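Local coordinates for protein 433aa long hypothetical phosphoribosylglycinamide formyl transferase (Pyrococcus horikoshii, PDB 2DWC) that is of unknown function but belongs to the ATP-grasp superfamily, joins a Rossmann-like preATP-grasp domain to ATP-grasp and PurT-type C-terminal domains, and binds ADP, at residues 214-219 with 273-278; 225-230 with 262-267; 113-118 with 293-298. All blocks are in the same frame, centred on the assembly; numbering follows the deposited sequence.

Contact 1: 214-219 with 273-278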
loop_
_atom_site.group_PDB
_atom_site.type_symbol
_atom_site.label_atom_id
_atom_site.label_comp_id
_atom_site.label_asym_id
_atom_site.label_seq_id
_atom_site.Cartn_x
_atom_site.Cartn_y
_atom_site.Cartn_z
ATOM N N LEU B 214 13.188 15.081 -2.219
ATOM C CA LEU B 214 12.237 14.800 -1.131
ATOM C C LEU B 214 12.896 14.668 0.218
ATOM O O LEU B 214 12.793 13.628 0.879
ATOM C CB LEU B 214 11.466 13.522 -1.496
ATOM C CG LEU B 214 10.619 13.686 -2.768
ATOM C CD1 LEU B 214 10.192 12.282 -3.284
ATOM C CD2 LEU B 214 9.390 14.590 -2.474
ATOM N N ALA B 215 13.596 15.730 0.644
ATOM C CA ALA B 215 14.294 15.710 1.944
ATOM C C ALA B 215 13.296 15.516 3.102
ATOM O O ALA B 215 12.231 16.136 3.131
ATOM C CB ALA B 215 15.044 17.029 2.142
ATOM N N VAL B 216 13.614 14.629 4.027
ATOM C CA VAL B 216 12.715 14.435 5.174
ATOM C C VAL B 216 13.423 14.677 6.491
ATOM O O VAL B 216 14.488 14.101 6.756
ATOM C CB VAL B 216 12.051 12.992 5.138
ATOM C CG1 VAL B 216 13.105 11.865 5.128
ATOM C CG2 VAL B 216 11.136 12.788 6.360
ATOM N N ARG B 217 12.830 15.563 7.314
ATOM C CA ARG B 217 13.342 15.882 8.648
ATOM C C ARG B 217 12.644 14.957 9.626
ATOM O O ARG B 217 11.429 14.885 9.652
ATOM C CB ARG B 217 13.034 17.339 9.000
ATOM C CG ARG B 217 14.030 18.329 8.296
ATOM C CD ARG B 217 13.688 19.801 8.505
ATOM N NE ARG B 217 13.593 20.071 9.937
ATOM C CZ ARG B 217 14.618 20.422 10.705
ATOM N NH1 ARG B 217 15.839 20.560 10.178
ATOM N NH2 ARG B 217 14.417 20.656 11.984
ATOM N N HIS B 218 13.395 14.276 10.475
ATOM C CA HIS B 218 12.759 13.314 11.393
ATOM C C HIS B 218 13.738 13.051 12.537
ATOM O O HIS B 218 14.894 13.465 12.465
ATOM C CB HIS B 218 12.509 11.991 10.622
ATOM C CG HIS B 218 13.779 11.355 10.114
ATOM N ND1 HIS B 218 14.468 10.386 10.814
ATOM C CD2 HIS B 218 14.468 11.547 8.963
ATOM C CE1 HIS B 218 15.519 9.996 10.105
ATOM N NE2 HIS B 218 15.539 10.684 8.978
ATOM N N PHE B 219 13.259 12.373 13.580
ATOM C CA PHE B 219 14.113 12.032 14.722
ATOM C C PHE B 219 14.977 10.833 14.397
ATOM O O PHE B 219 14.552 9.902 13.688
ATOM C CB PHE B 219 13.275 11.639 15.944
ATOM C CG PHE B 219 12.600 12.808 16.624
ATOM C CD1 PHE B 219 13.361 13.848 17.187
ATOM C CD2 PHE B 219 11.204 12.909 16.639
ATOM C CE1 PHE B 219 12.743 14.972 17.744
ATOM C CE2 PHE B 219 10.573 14.034 17.193
ATOM C CZ PHE B 219 11.358 15.076 17.750
ATOM N N LEU B 273 9.193 18.902 11.312
ATOM C CA LEU B 273 9.385 17.478 10.959
ATOM C C LEU B 273 8.507 17.209 9.742
ATOM O O LEU B 273 7.442 17.789 9.624
ATOM C CB LEU B 273 8.903 16.508 12.052
ATOM C CG LEU B 273 9.552 16.607 13.435
ATOM C CD1 LEU B 273 8.845 15.603 14.374
ATOM C CD2 LEU B 273 11.070 16.291 13.298
ATOM N N GLY B 274 8.963 16.342 8.846
ATOM C CA GLY B 274 8.163 16.022 7.670
ATOM C C GLY B 274 8.970 16.001 6.385
ATOM O O GLY B 274 10.160 16.350 6.365
ATOM N N ILE B 275 8.344 15.550 5.314
ATOM C CA ILE B 275 9.039 15.555 4.030
ATOM C C ILE B 275 8.772 16.892 3.316
ATOM O O ILE B 275 7.710 17.510 3.489
ATOM C CB ILE B 275 8.613 14.332 3.213
ATOM C CG1 ILE B 275 9.761 13.955 2.260
ATOM C CG2 ILE B 275 7.349 14.600 2.502
ATOM C CD1 ILE B 275 9.694 12.546 1.894
ATOM N N PHE B 276 9.739 17.322 2.498
ATOM C CA PHE B 276 9.656 18.570 1.764
ATOM C C PHE B 276 9.911 18.254 0.296
ATOM O O PHE B 276 10.724 17.391 -0.007
ATOM C CB PHE B 276 10.782 19.538 2.228
ATOM C CG PHE B 276 10.605 20.072 3.626
ATOM C CD1 PHE B 276 10.883 19.278 4.733
ATOM C CD2 PHE B 276 10.151 21.371 3.835
ATOM C CE1 PHE B 276 10.704 19.773 6.044
ATOM C CE2 PHE B 276 9.974 21.883 5.154
ATOM C CZ PHE B 276 10.252 21.072 6.243
ATOM N N GLY B 277 9.229 18.936 -0.609
ATOM C CA GLY B 277 9.499 18.705 -2.018
ATOM C C GLY B 277 10.307 19.941 -2.457
ATOM O O GLY B 277 9.748 20.990 -2.796
ATOM N N VAL B 278 11.639 19.833 -2.417
ATOM C CA VAL B 278 12.455 20.980 -2.844
ATOM C C VAL B 278 12.674 20.917 -4.350
ATOM O O VAL B 278 13.287 19.976 -4.855
ATOM C CB VAL B 278 13.815 20.959 -2.106
ATOM C CG1 VAL B 278 14.579 22.247 -2.446
ATOM C CG2 VAL B 278 13.580 20.805 -0.580
#
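Leu273 reaches Phe219 through its CD1, which lies 3.7 Å from Phe219 CE2, the two side chains crossing at about a right angle; its CD2 rests against Arg217 O and His218 CA. Gly274 then pairs with Arg217 as an antiparallel hydrogen-bonded pair. Arg217 N donates its N-H to Gly274 O at 2.9 Å, and Gly274 N answers to Arg217 O at 3.0 Å. The backbone angles of Gly274 (phi 135°) would jam a CB against the preceding carbonyl oxygen. Ile275 faces Val216 in the non-hydrogen-bonded pair, side chains on the same face of the sheet. With CG1 anti to its backbone N (chi1 -152°), Ile275 CG1 sits 3.8 Å from Val216 CB, while its CD1 reaches Leu214 CB at 3.9 Å; helix 313-322 lies on this face. Phe276 N donates to Ala215 O at 2.8 Å, and that oxygen also lies at the edge of the Phe276 ring, in its plane. On the other face of the sheet Arg217 CD meets Phe276 CE1 at 3.9 Å, and Arg217 NE hydrogen-bonds Gly272 O. At Gly277 the contact thins to Leu214 CD2 against the glycine CA, 4.1 Å away. The touching parts run 172° apart, making strands 209-219 and 274-283 antiparallel neighbours in a mixed sheet to which the ATP-grasp domain contributes.

Contact 2: 225-230 with 262-267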
loop_
_atom_site.group_PDB
_atom_site.type_symbol
_atom_site.label_atom_id
_atom_site.label_comp_id
_atom_site.label_asym_id
_atom_site.label_seq_id
_atom_site.Cartn_x
_atom_site.Cartn_y
_atom_site.Cartn_z
ATOM N N ILE B 225 16.983 15.631 15.803
ATOM C CA ILE B 225 16.453 15.714 14.457
ATOM C C ILE B 225 17.543 15.629 13.394
ATOM O O ILE B 225 18.597 16.284 13.504
ATOM C CB ILE B 225 15.656 17.002 14.293
ATOM C CG1 ILE B 225 14.513 16.994 15.308
ATOM C CG2 ILE B 225 15.159 17.147 12.832
ATOM C CD1 ILE B 225 13.778 18.312 15.339
ATOM N N VAL B 226 17.320 14.769 12.402
ATOM C CA VAL B 226 18.246 14.655 11.266
ATOM C C VAL B 226 17.471 14.814 9.959
ATOM O O VAL B 226 16.228 14.825 9.959
ATOM C CB VAL B 226 18.982 13.277 11.247
ATOM C CG1 VAL B 226 19.828 13.138 12.477
ATOM C CG2 VAL B 226 17.985 12.137 11.198
ATOM N N THR B 227 18.187 14.954 8.841
ATOM C CA THR B 227 17.520 15.104 7.554
ATOM C C THR B 227 18.063 14.000 6.633
ATOM O O THR B 227 19.287 13.816 6.520
ATOM C CB THR B 227 17.828 16.495 6.958
ATOM O OG1 THR B 227 17.563 17.500 7.948
ATOM C CG2 THR B 227 16.979 16.743 5.685
ATOM N N THR B 228 17.158 13.291 5.963
ATOM C CA THR B 228 17.519 12.164 5.104
ATOM C C THR B 228 17.105 12.455 3.693
ATOM O O THR B 228 16.052 13.050 3.429
ATOM C CB THR B 228 16.872 10.866 5.667
ATOM O OG1 THR B 228 17.397 10.673 6.961
ATOM C CG2 THR B 228 17.180 9.632 4.808
ATOM N N PHE B 229 17.966 12.037 2.758
ATOM C CA PHE B 229 17.774 12.360 1.365
ATOM C C PHE B 229 17.564 11.251 0.375
ATOM O O PHE B 229 18.504 10.457 0.103
ATOM C CB PHE B 229 18.988 13.168 0.871
ATOM C CG PHE B 229 19.178 14.471 1.611
ATOM C CD1 PHE B 229 19.892 14.506 2.813
ATOM C CD2 PHE B 229 18.577 15.621 1.141
ATOM C CE1 PHE B 229 19.996 15.690 3.537
ATOM C CE2 PHE B 229 18.666 16.820 1.854
ATOM C CZ PHE B 229 19.379 16.851 3.058
ATOM N N PRO B 230 16.342 11.159 -0.191
ATOM C CA PRO B 230 16.071 10.125 -1.202
ATOM C C PRO B 230 16.800 10.550 -2.491
ATOM O O PRO B 230 17.264 11.705 -2.623
ATOM C CB PRO B 230 14.547 10.222 -1.445
ATOM C CG PRO B 230 14.014 10.761 -0.130
ATOM C CD PRO B 230 15.099 11.794 0.295
ATOM N N ILE B 262 21.918 21.908 -1.294
ATOM C CA ILE B 262 20.944 23.009 -1.401
ATOM C C ILE B 262 19.676 22.650 -0.615
ATOM O O ILE B 262 19.141 23.476 0.154
ATOM C CB ILE B 262 20.619 23.285 -2.882
ATOM C CG1 ILE B 262 21.807 24.046 -3.502
ATOM C CG2 ILE B 262 19.342 24.122 -3.026
ATOM C CD1 ILE B 262 21.788 24.128 -4.957
ATOM N N ALA B 263 19.192 21.421 -0.810
ATOM C CA ALA B 263 17.988 20.994 -0.059
ATOM C C ALA B 263 18.243 21.098 1.451
ATOM O O ALA B 263 17.401 21.591 2.206
ATOM C CB ALA B 263 17.598 19.490 -0.458
ATOM N N LYS B 264 19.407 20.654 1.923
ATOM C CA LYS B 264 19.693 20.712 3.357
ATOM C C LYS B 264 19.664 22.135 3.911
ATOM O O LYS B 264 19.130 22.379 5.008
ATOM C CB LYS B 264 21.059 20.062 3.647
ATOM C CG LYS B 264 21.505 20.090 5.127
ATOM C CD LYS B 264 20.676 19.193 6.000
ATOM C CE LYS B 264 21.427 18.790 7.292
ATOM N NZ LYS B 264 21.771 19.954 8.171
ATOM N N ARG B 265 20.239 23.069 3.159
ATOM C CA ARG B 265 20.270 24.472 3.603
ATOM C C ARG B 265 18.841 25.011 3.701
ATOM O O ARG B 265 18.521 25.751 4.621
ATOM C CB ARG B 265 21.079 25.320 2.623
ATOM C CG ARG B 265 22.594 25.268 2.867
ATOM C CD ARG B 265 23.295 26.146 1.843
ATOM N NE ARG B 265 24.693 26.397 2.150
ATOM C CZ ARG B 265 25.118 27.044 3.228
ATOM N NH1 ARG B 265 24.246 27.506 4.126
ATOM N NH2 ARG B 265 26.419 27.248 3.393
ATOM N N ILE B 266 17.983 24.590 2.778
ATOM C CA ILE B 266 16.599 25.063 2.786
ATOM C C ILE B 266 15.798 24.433 3.922
ATOM O O ILE B 266 15.110 25.129 4.662
ATOM C CB ILE B 266 15.915 24.774 1.456
ATOM C CG1 ILE B 266 16.488 25.726 0.387
ATOM C CG2 ILE B 266 14.372 24.977 1.586
ATOM C CD1 ILE B 266 16.194 25.286 -1.065
ATOM N N THR B 267 15.873 23.117 4.055
ATOM C CA THR B 267 15.090 22.496 5.126
ATOM C C THR B 267 15.603 22.849 6.522
ATOM O O THR B 267 14.817 22.916 7.465
ATOM C CB THR B 267 14.967 20.958 4.925
ATOM O OG1 THR B 267 16.256 20.352 4.978
ATOM C CG2 THR B 267 14.308 20.664 3.554
HETATM O O HOH W 1 16.922 20.083 7.667
#
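Phe229 turns the edge of its ring to Ala263 on helix 253-270: CE2 lies 3.7 Å from Ala263 CB, near the ring plane, and comes close to the helix backbone at Lys264 N. Lys264 CD also approaches this ring in its plane, the lysine chain and the phenylalanine crossing at about a right angle, and Phe229 CZ touches Lys264 CB at 3.7 Å. This is the tight end, with Phe229 and Ala263 both buried. The helix packs across one face of the sheet that the ATP-grasp domain helps to build; the axis of 262-267 passes 9.9 Å from that of strand 225-230 at 144° to it, with Thr227 and Phe229, alternate residues of the strand, both turned toward it. At Thr227 the fit is looser and partly polar. Its CG2, anti to the backbone N, lies 3.7 Å from Thr267 OG1. No direct hydrogen bond joins strand and helix; instead a water bridges Thr227 OG1, at 2.7 Å, and Thr267 OG1, at 2.8 Å. Lys264 is partly exposed on this side; the bend at chi2 (69°) places its CD 4.0 Å from Thr227 CB, and a further bend at chi4 sets NZ, which forms a salt bridge with Asp268, one turn further along the helix.

Contact 3: 113-118 with 293-298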
loop_
_atom_site.group_PDB
_atom_site.type_symbol
_atom_site.label_atom_id
_atom_site.label_comp_id
_atom_site.label_asym_id
_atom_site.label_seq_id
_atom_site.Cartn_x
_atom_site.Cartn_y
_atom_site.Cartn_z
ATOM N N ARG B 113 4.587 28.145 10.163
ATOM C CA ARG B 113 5.324 29.145 9.398
ATOM C C ARG B 113 5.761 28.658 8.016
ATOM O O ARG B 113 5.725 29.414 7.036
ATOM C CB ARG B 113 6.530 29.609 10.231
ATOM C CG ARG B 113 7.345 30.717 9.518
ATOM C CD ARG B 113 8.076 31.601 10.518
ATOM N NE ARG B 113 8.492 32.880 9.917
ATOM C CZ ARG B 113 9.576 33.033 9.158
ATOM N NH1 ARG B 113 10.364 31.994 8.919
ATOM N NH2 ARG B 113 9.857 34.212 8.607
ATOM N N ALA B 114 6.127 27.376 7.908
ATOM C CA ALA B 114 6.565 26.857 6.607
ATOM C C ALA B 114 5.504 26.965 5.542
ATOM O O ALA B 114 5.808 27.287 4.403
ATOM C CB ALA B 114 7.053 25.378 6.729
ATOM N N THR B 115 4.250 26.697 5.892
ATOM C CA THR B 115 3.184 26.796 4.904
ATOM C C THR B 115 2.950 28.251 4.549
ATOM O O THR B 115 2.759 28.596 3.372
ATOM C CB THR B 115 1.904 26.134 5.437
ATOM O OG1 THR B 115 2.148 24.727 5.507
ATOM C CG2 THR B 115 0.695 26.381 4.512
ATOM N N TRP B 116 3.040 29.113 5.545
ATOM C CA TRP B 116 2.823 30.541 5.305
ATOM C C TRP B 116 3.954 31.117 4.433
ATOM O O TRP B 116 3.700 31.962 3.578
ATOM C CB TRP B 116 2.724 31.236 6.669
ATOM C CG TRP B 116 2.731 32.717 6.645
ATOM C CD1 TRP B 116 1.649 33.551 6.520
ATOM C CD2 TRP B 116 3.869 33.552 6.860
ATOM N NE1 TRP B 116 2.053 34.869 6.651
ATOM C CE2 TRP B 116 3.411 34.894 6.864
ATOM C CE3 TRP B 116 5.235 33.296 7.061
ATOM C CZ2 TRP B 116 4.274 35.975 7.062
ATOM C CZ3 TRP B 116 6.096 34.382 7.259
ATOM C CH2 TRP B 116 5.607 35.693 7.257
ATOM N N ILE B 117 5.185 30.645 4.617
ATOM C CA ILE B 117 6.286 31.118 3.793
ATOM C C ILE B 117 6.163 30.619 2.368
ATOM O O ILE B 117 6.179 31.408 1.434
ATOM C CB ILE B 117 7.642 30.651 4.322
ATOM C CG1 ILE B 117 8.000 31.431 5.575
ATOM C CG2 ILE B 117 8.730 30.802 3.230
ATOM C CD1 ILE B 117 9.330 31.017 6.179
ATOM N N ALA B 118 5.969 29.310 2.210
ATOM C CA ALA B 118 5.923 28.713 0.884
ATOM C C ALA B 118 4.800 29.171 -0.010
ATOM O O ALA B 118 4.872 29.028 -1.237
ATOM C CB ALA B 118 5.901 27.157 1.007
ATOM N N SER B 293 7.863 22.807 -1.570
ATOM C CA SER B 293 6.538 22.528 -1.001
ATOM C C SER B 293 6.842 21.852 0.330
ATOM O O SER B 293 7.569 20.864 0.379
ATOM C CB SER B 293 5.736 21.587 -1.896
ATOM O OG SER B 293 4.400 21.608 -1.452
ATOM N N PRO B 294 6.305 22.387 1.449
ATOM C CA PRO B 294 6.580 21.793 2.757
ATOM C C PRO B 294 5.675 20.603 3.096
ATOM O O PRO B 294 5.095 20.549 4.182
ATOM C CB PRO B 294 6.388 22.982 3.698
ATOM C CG PRO B 294 5.200 23.660 3.083
ATOM C CD PRO B 294 5.473 23.600 1.591
ATOM N N ARG B 295 5.625 19.649 2.172
ATOM C CA ARG B 295 4.775 18.463 2.324
ATOM C C ARG B 295 5.019 17.587 1.131
ATOM O O ARG B 295 5.687 18.002 0.179
ATOM C CB ARG B 295 3.293 18.925 2.323
ATOM C CG ARG B 295 2.848 19.785 1.117
ATOM C CD ARG B 295 1.387 20.304 1.379
ATOM N NE ARG B 295 1.310 21.725 1.116
ATOM C CZ ARG B 295 1.355 22.717 2.014
ATOM N NH1 ARG B 295 1.460 22.550 3.365
ATOM N NH2 ARG B 295 1.351 23.937 1.519
ATOM N N PRO B 296 4.461 16.368 1.143
ATOM C CA PRO B 296 4.592 15.418 0.034
ATOM C C PRO B 296 4.121 16.172 -1.234
ATOM O O PRO B 296 3.217 17.020 -1.178
ATOM C CB PRO B 296 3.611 14.308 0.411
ATOM C CG PRO B 296 3.719 14.245 1.921
ATOM C CD PRO B 296 3.829 15.735 2.336
ATOM N N HIS B 297 4.726 15.856 -2.367
ATOM C CA HIS B 297 4.459 16.546 -3.607
ATOM C C HIS B 297 4.060 15.519 -4.677
ATOM O O HIS B 297 4.536 14.367 -4.643
ATOM C CB HIS B 297 5.765 17.252 -4.019
ATOM C CG HIS B 297 5.607 18.218 -5.145
ATOM N ND1 HIS B 297 4.802 19.335 -5.055
ATOM C CD2 HIS B 297 6.169 18.252 -6.377
ATOM C CE1 HIS B 297 4.873 20.016 -6.186
ATOM N NE2 HIS B 297 5.694 19.381 -7.005
ATOM N N ASP B 298 3.251 15.934 -5.647
ATOM C CA ASP B 298 2.818 14.974 -6.641
ATOM C C ASP B 298 3.900 14.225 -7.415
ATOM O O ASP B 298 3.750 13.033 -7.665
ATOM C CB ASP B 298 1.779 15.605 -7.601
ATOM C CG ASP B 298 2.240 16.916 -8.222
ATOM O OD1 ASP B 298 1.363 17.630 -8.773
ATOM O OD2 ASP B 298 3.451 17.237 -8.186
#
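Pro294 fits its ring against one side of helix 112-118, with CD 3.6 Å from Ala118 CB and CB 3.9 Å from Ala114 CB. The two alanines, one helical turn apart, offer methyl groups that the proline meets with different ring atoms, and its CG lies 3.9 Å from Ala114 O. Beside this apolar patch Arg295 NH1 donates to Thr115 OG1 at 3.1 Å, with an N-H...O angle of 160°; the hydroxyl oxygen lies at the edge of the guanidinium, near its plane. Thr115 CG2 adds a contact to Arg295 NH2 at 3.9 Å. Pro294 also places its CG over one face of the same guanidinium, 3.7 Å above the plane and offset toward the rim, so the group is met by the threonine at its edge and by the proline on a face. Outward, Pro294 is the centre of an inverse gamma turn and rests on Phe276, while Leu95 and Leu98 of helix 95-103 back Thr115. Asn111 OD1 accepts from Ala114 N near the start of the helix. Here the loop that follows strand 286-293 meets a helix of the preATP-grasp domain, an interface between the Rossmann-like and ATP-grasp parts of the chain.

From the N terminus, the chain first passes 113-118, which meets 293-298 with 174 residues between them, so contact 3 closes the widest loop and joins the preATP-grasp part to the ATP-grasp part. Within that loop lies contact 1, between 214-219 and 273-278, and within contact 1 lies contact 2, between 225-230 and 262-267; the three nest without crossing. Contacts 1 and 2 share the mixed sheet: neighbouring strands 209-219 and 225-238 carry their first segments, and His218 probably hydrogen-bonds Thr228 between them. Contact 3 touches contact 1 where Ser293, at the end of strand 286-293, meets Gly277 on the neighbouring strand, whereas contacts 2 and 3 do not touch.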